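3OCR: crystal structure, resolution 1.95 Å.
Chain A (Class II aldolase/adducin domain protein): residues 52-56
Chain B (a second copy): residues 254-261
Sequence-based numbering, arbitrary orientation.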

ATOM      1  N   ASP A  52     -12.556   8.802   4.930  1.00 34.93           N
ATOM      2  CA  ASP A  52     -13.020   7.847   5.911  1.00 35.33           C
ATOM      3  C   ASP A  52     -14.513   7.638   5.596  1.00 35.34           C
ATOM      4  O   ASP A  52     -15.411   8.067   6.333  1.00 34.78           O
ATOM      5  CB  ASP A  52     -12.715   8.390   7.330  1.00 35.19           C
ATOM      6  CG  ASP A  52     -13.354   7.581   8.436  1.00 35.29           C
ATOM      7  OD1 ASP A  52     -13.560   6.366   8.253  1.00 34.51           O
ATOM      8  OD2 ASP A  52     -13.635   8.169   9.503  1.00 35.33           O
ATOM      9  N   HIS A  53     -14.753   6.993   4.449  1.00 36.00           N
ATOM     10  CA  HIS A  53     -16.102   6.688   3.970  1.00 36.09           C
ATOM     11  C   HIS A  53     -16.923   7.977   3.935  1.00 35.96           C
ATOM     12  O   HIS A  53     -16.525   8.940   3.291  1.00 36.10           O
ATOM     13  CB  HIS A  53     -16.763   5.597   4.832  1.00 36.28           C
ATOM     14  CG  HIS A  53     -17.968   4.964   4.197  1.00 37.68           C
ATOM     15  ND1 HIS A  53     -17.972   4.498   2.895  1.00 37.41           N
ATOM     16  CD2 HIS A  53     -19.205   4.711   4.690  1.00 38.01           C
ATOM     17  CE1 HIS A  53     -19.164   4.002   2.614  1.00 37.77           C
ATOM     18  NE2 HIS A  53     -19.929   4.111   3.686  1.00 37.42           N
ATOM     19  N   ILE A  54     -18.037   8.020   4.654  1.00 35.74           N
ATOM     20  CA  ILE A  54     -18.900   9.197   4.608  1.00 35.71           C
ATOM     21  C   ILE A  54     -18.670  10.186   5.745  1.00 35.09           C
ATOM     22  O   ILE A  54     -19.465  11.111   5.926  1.00 36.03           O
ATOM     23  CB  ILE A  54     -20.399   8.819   4.551  1.00 35.87           C
ATOM     24  CG1 ILE A  54     -20.745   7.811   5.644  1.00 35.83           C
ATOM     25  CG2 ILE A  54     -20.757   8.286   3.169  1.00 36.33           C
ATOM     26  CD1 ILE A  54     -22.215   7.745   5.986  1.00 36.51           C
ATOM     27  N   TYR A  55     -17.618   9.973   6.524  1.00 33.74           N
ATOM     28  CA  TYR A  55     -17.371  10.795   7.682  1.00 33.11           C
ATOM     29  C   TYR A  55     -16.275  11.817   7.327  1.00 32.33           C
ATOM     30  O   TYR A  55     -15.667  11.739   6.256  1.00 33.33           O
ATOM     31  CB  TYR A  55     -17.040   9.898   8.872  1.00 33.45           C
ATOM     32  CG  TYR A  55     -18.028   8.744   8.961  1.00 35.21           C
ATOM     33  CD1 TYR A  55     -19.338   8.962   9.405  1.00 36.30           C
ATOM     34  CD2 TYR A  55     -17.677   7.452   8.551  1.00 36.21           C
ATOM     35  CE1 TYR A  55     -20.266   7.926   9.461  1.00 37.59           C
ATOM     36  CE2 TYR A  55     -18.596   6.399   8.605  1.00 36.92           C
ATOM     37  CZ  TYR A  55     -19.900   6.648   9.058  1.00 37.67           C
ATOM     38  OH  TYR A  55     -20.840   5.645   9.125  1.00 36.66           O
ATOM     39  N   THR A  56     -16.046  12.785   8.198  1.00 31.74           N
ATOM     40  CA  THR A  56     -15.175  13.941   7.897  1.00 29.93           C
ATOM     41  C   THR A  56     -15.668  14.854   6.764  1.00 28.54           C
ATOM     42  O   THR A  56     -16.410  14.447   5.880  1.00 28.48           O
ATOM     43  CB  THR A  56     -13.663  13.579   7.729  1.00 30.19           C
ATOM     44  OG1 THR A  56     -13.362  13.241   6.366  1.00 30.31           O
ATOM     45  CG2 THR A  56     -13.251  12.460   8.693  1.00 30.99           C
TER
ATOM     46  N   ALA B 254     -28.186   2.244   7.640  1.00 31.76           N
ATOM     47  CA  ALA B 254     -28.705   2.343   6.271  1.00 32.72           C
ATOM     48  C   ALA B 254     -27.901   3.330   5.429  1.00 33.02           C
ATOM     49  O   ALA B 254     -27.585   3.057   4.283  1.00 33.90           O
ATOM     50  CB  ALA B 254     -30.187   2.744   6.290  1.00 33.31           C
ATOM     51  N   ARG B 255     -27.539   4.467   6.013  1.00 32.99           N
ATOM     52  CA  ARG B 255     -26.792   5.500   5.292  1.00 32.72           C
ATOM     53  C   ARG B 255     -25.401   5.002   4.858  1.00 31.82           C
ATOM     54  O   ARG B 255     -24.986   5.189   3.709  1.00 31.25           O
ATOM     55  CB  ARG B 255     -26.679   6.754   6.170  1.00 33.32           C
ATOM     56  CG  ARG B 255     -26.038   7.957   5.520  1.00 34.71           C
ATOM     57  CD  ARG B 255     -25.993   9.168   6.469  1.00 38.53           C
ATOM     58  NE  ARG B 255     -27.334   9.530   6.909  1.00 41.73           N
ATOM     59  CZ  ARG B 255     -27.782   9.365   8.151  1.00 43.74           C
ATOM     60  NH1 ARG B 255     -26.983   8.893   9.105  1.00 43.31           N
ATOM     61  NH2 ARG B 255     -29.025   9.707   8.446  1.00 45.48           N
ATOM     62  N   HIS B 256     -24.682   4.396   5.804  1.00 30.68           N
ATOM     63  CA  HIS B 256     -23.362   3.818   5.566  1.00 30.00           C
ATOM     64  C   HIS B 256     -23.446   2.758   4.475  1.00 29.23           C
ATOM     65  O   HIS B 256     -22.610   2.713   3.582  1.00 28.83           O
ATOM     66  CB  HIS B 256     -22.856   3.191   6.876  1.00 30.12           C
ATOM     67  CG  HIS B 256     -21.460   2.665   6.818  1.00 31.62           C
ATOM     68  ND1 HIS B 256     -20.412   3.266   7.484  1.00 34.98           N
ATOM     69  CD2 HIS B 256     -20.947   1.553   6.240  1.00 33.31           C
ATOM     70  CE1 HIS B 256     -19.307   2.569   7.283  1.00 34.29           C
ATOM     71  NE2 HIS B 256     -19.605   1.519   6.539  1.00 33.00           N
ATOM     72  N   TRP B 257     -24.451   1.899   4.567  1.00 28.98           N
ATOM     73  CA  TRP B 257     -24.603   0.794   3.638  1.00 30.25           C
ATOM     74  C   TRP B 257     -24.947   1.308   2.234  1.00 30.95           C
ATOM     75  O   TRP B 257     -24.407   0.806   1.240  1.00 31.64           O
ATOM     76  CB  TRP B 257     -25.710  -0.147   4.105  1.00 30.15           C
ATOM     77  CG  TRP B 257     -26.064  -1.212   3.093  1.00 31.82           C
ATOM     78  CD1 TRP B 257     -27.118  -1.211   2.200  1.00 32.80           C
ATOM     79  CD2 TRP B 257     -25.363  -2.446   2.891  1.00 29.74           C
ATOM     80  NE1 TRP B 257     -27.103  -2.381   1.466  1.00 32.87           N
ATOM     81  CE2 TRP B 257     -26.029  -3.144   1.858  1.00 31.17           C
ATOM     82  CE3 TRP B 257     -24.227  -3.019   3.478  1.00 27.96           C
ATOM     83  CZ2 TRP B 257     -25.602  -4.407   1.406  1.00 29.96           C
ATOM     84  CZ3 TRP B 257     -23.790  -4.264   3.027  1.00 29.08           C
ATOM     85  CH2 TRP B 257     -24.478  -4.944   1.998  1.00 29.70           C
ATOM     86  N   ASN B 258     -25.846   2.283   2.159  1.00 31.65           N
ATOM     87  CA  ASN B 258     -26.328   2.795   0.851  1.00 32.53           C
ATOM     88  C   ASN B 258     -25.194   3.433   0.032  1.00 31.94           C
ATOM     89  O   ASN B 258     -25.221   3.414  -1.206  1.00 32.36           O
ATOM     90  CB  ASN B 258     -27.438   3.834   1.052  1.00 33.39           C
ATOM     91  CG  ASN B 258     -28.752   3.227   1.505  1.00 35.20           C
ATOM     92  OD1 ASN B 258     -28.956   2.018   1.436  1.00 37.01           O
ATOM     93  ND2 ASN B 258     -29.667   4.077   1.945  1.00 36.55           N
ATOM     94  N   ALA B 259     -24.228   4.026   0.724  1.00 30.84           N
ATOM     95  CA  ALA B 259     -23.044   4.609   0.078  1.00 30.82           C
ATOM     96  C   ALA B 259     -22.105   3.505  -0.407  1.00 30.88           C
ATOM     97  O   ALA B 259     -21.595   3.571  -1.515  1.00 32.64           O
ATOM     98  CB  ALA B 259     -22.304   5.581   1.016  1.00 29.89           C
ATOM     99  N   LEU B 260     -21.880   2.491   0.417  1.00 30.23           N
ATOM    100  CA  LEU B 260     -21.125   1.310  -0.026  1.00 30.53           C
ATOM    101  C   LEU B 260     -21.721   0.729  -1.313  1.00 31.60           C
ATOM    102  O   LEU B 260     -20.986   0.418  -2.245  1.00 32.41           O
ATOM    103  CB  LEU B 260     -21.065   0.245   1.065  1.00 29.38           C
ATOM    104  CG  LEU B 260     -20.154   0.605   2.248  1.00 30.19           C
ATOM    105  CD1 LEU B 260     -20.129  -0.517   3.276  1.00 28.64           C
ATOM    106  CD2 LEU B 260     -18.721   0.936   1.825  1.00 31.04           C
ATOM    107  N   ILE B 261     -23.044   0.596  -1.351  1.00 32.50           N
ATOM    108  CA  ILE B 261     -23.768   0.097  -2.556  1.00 33.90           C
ATOM    109  C   ILE B 261     -23.567   0.977  -3.785  1.00 35.28           C
ATOM    110  O   ILE B 261     -23.277   0.460  -4.863  1.00 36.57           O
ATOM    111  CB  ILE B 261     -25.283  -0.107  -2.289  1.00 33.61           C
ATOM    112  CG1 ILE B 261     -25.513  -1.236  -1.277  1.00 33.39           C
ATOM    113  CG2 ILE B 261     -26.085  -0.371  -3.605  1.00 34.29           C
ATOM    114  CD1 ILE B 261     -24.943  -2.580  -1.686  1.00 32.14           C
TER

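A tight turn of chain A packs against one side of a helix from a second copy of the protein, burying 302 Å² between the two stretches. The chain A segment forms a type II' β turn from D52(A) to Y55(A), closed by a backbone hydrogen bond from Y55(A) N to D52(A) O (2.9 Å). H53(A), at the second position of the turn, has a positive phi (54°), and both it and I54(A) direct their CA-to-CB bonds toward the helix. Residues 254-261 of chain B lie within a longer helix; the CA atoms of I54(A) and H256(B) come within 7.1 Å.

Two hydrogen bonds converge on H256(B). H53(A) NE2 donates to H256(B) O at 3.0 Å with a nearly straight angle of 163°, the carbonyl lying at the edge of the imidazole, where the N-H points. The same carbonyl accepts the helical bond from L260(B) N (3.3 Å between L260(B) N and H256(B) O), so it serves two donors. The second bond joins Y55(A) OH to H256(B) ND1 at 2.9 Å, near the planes of both rings. Although the CA-to-CB bond of Y55(A) points sideways, its long side chain carries the hydroxyl to the helix. H256(B) NE2 is hydrogen-bonded elsewhere in the structure, so both ring nitrogens are engaged.

The two histidine rings also touch directly. H53(A) CD2 sits over one face of H256(B), 3.4 Å from H256(B) CE1, with the planes inclined at 47° and the centroids 4.2 Å apart.

Apolar contacts complete the interface. I54(A) CG2 meets A259(B) CB at 3.8 Å, while I54(A) CD1 approaches R255(B) CG, part of the aliphatic portion of the arginine, at 3.9 Å. H53(A) CE1 packs closely against L260(B) CD2 (3.2 Å). W257(B), whose CA-to-CB bond points away, makes no contact with the turn.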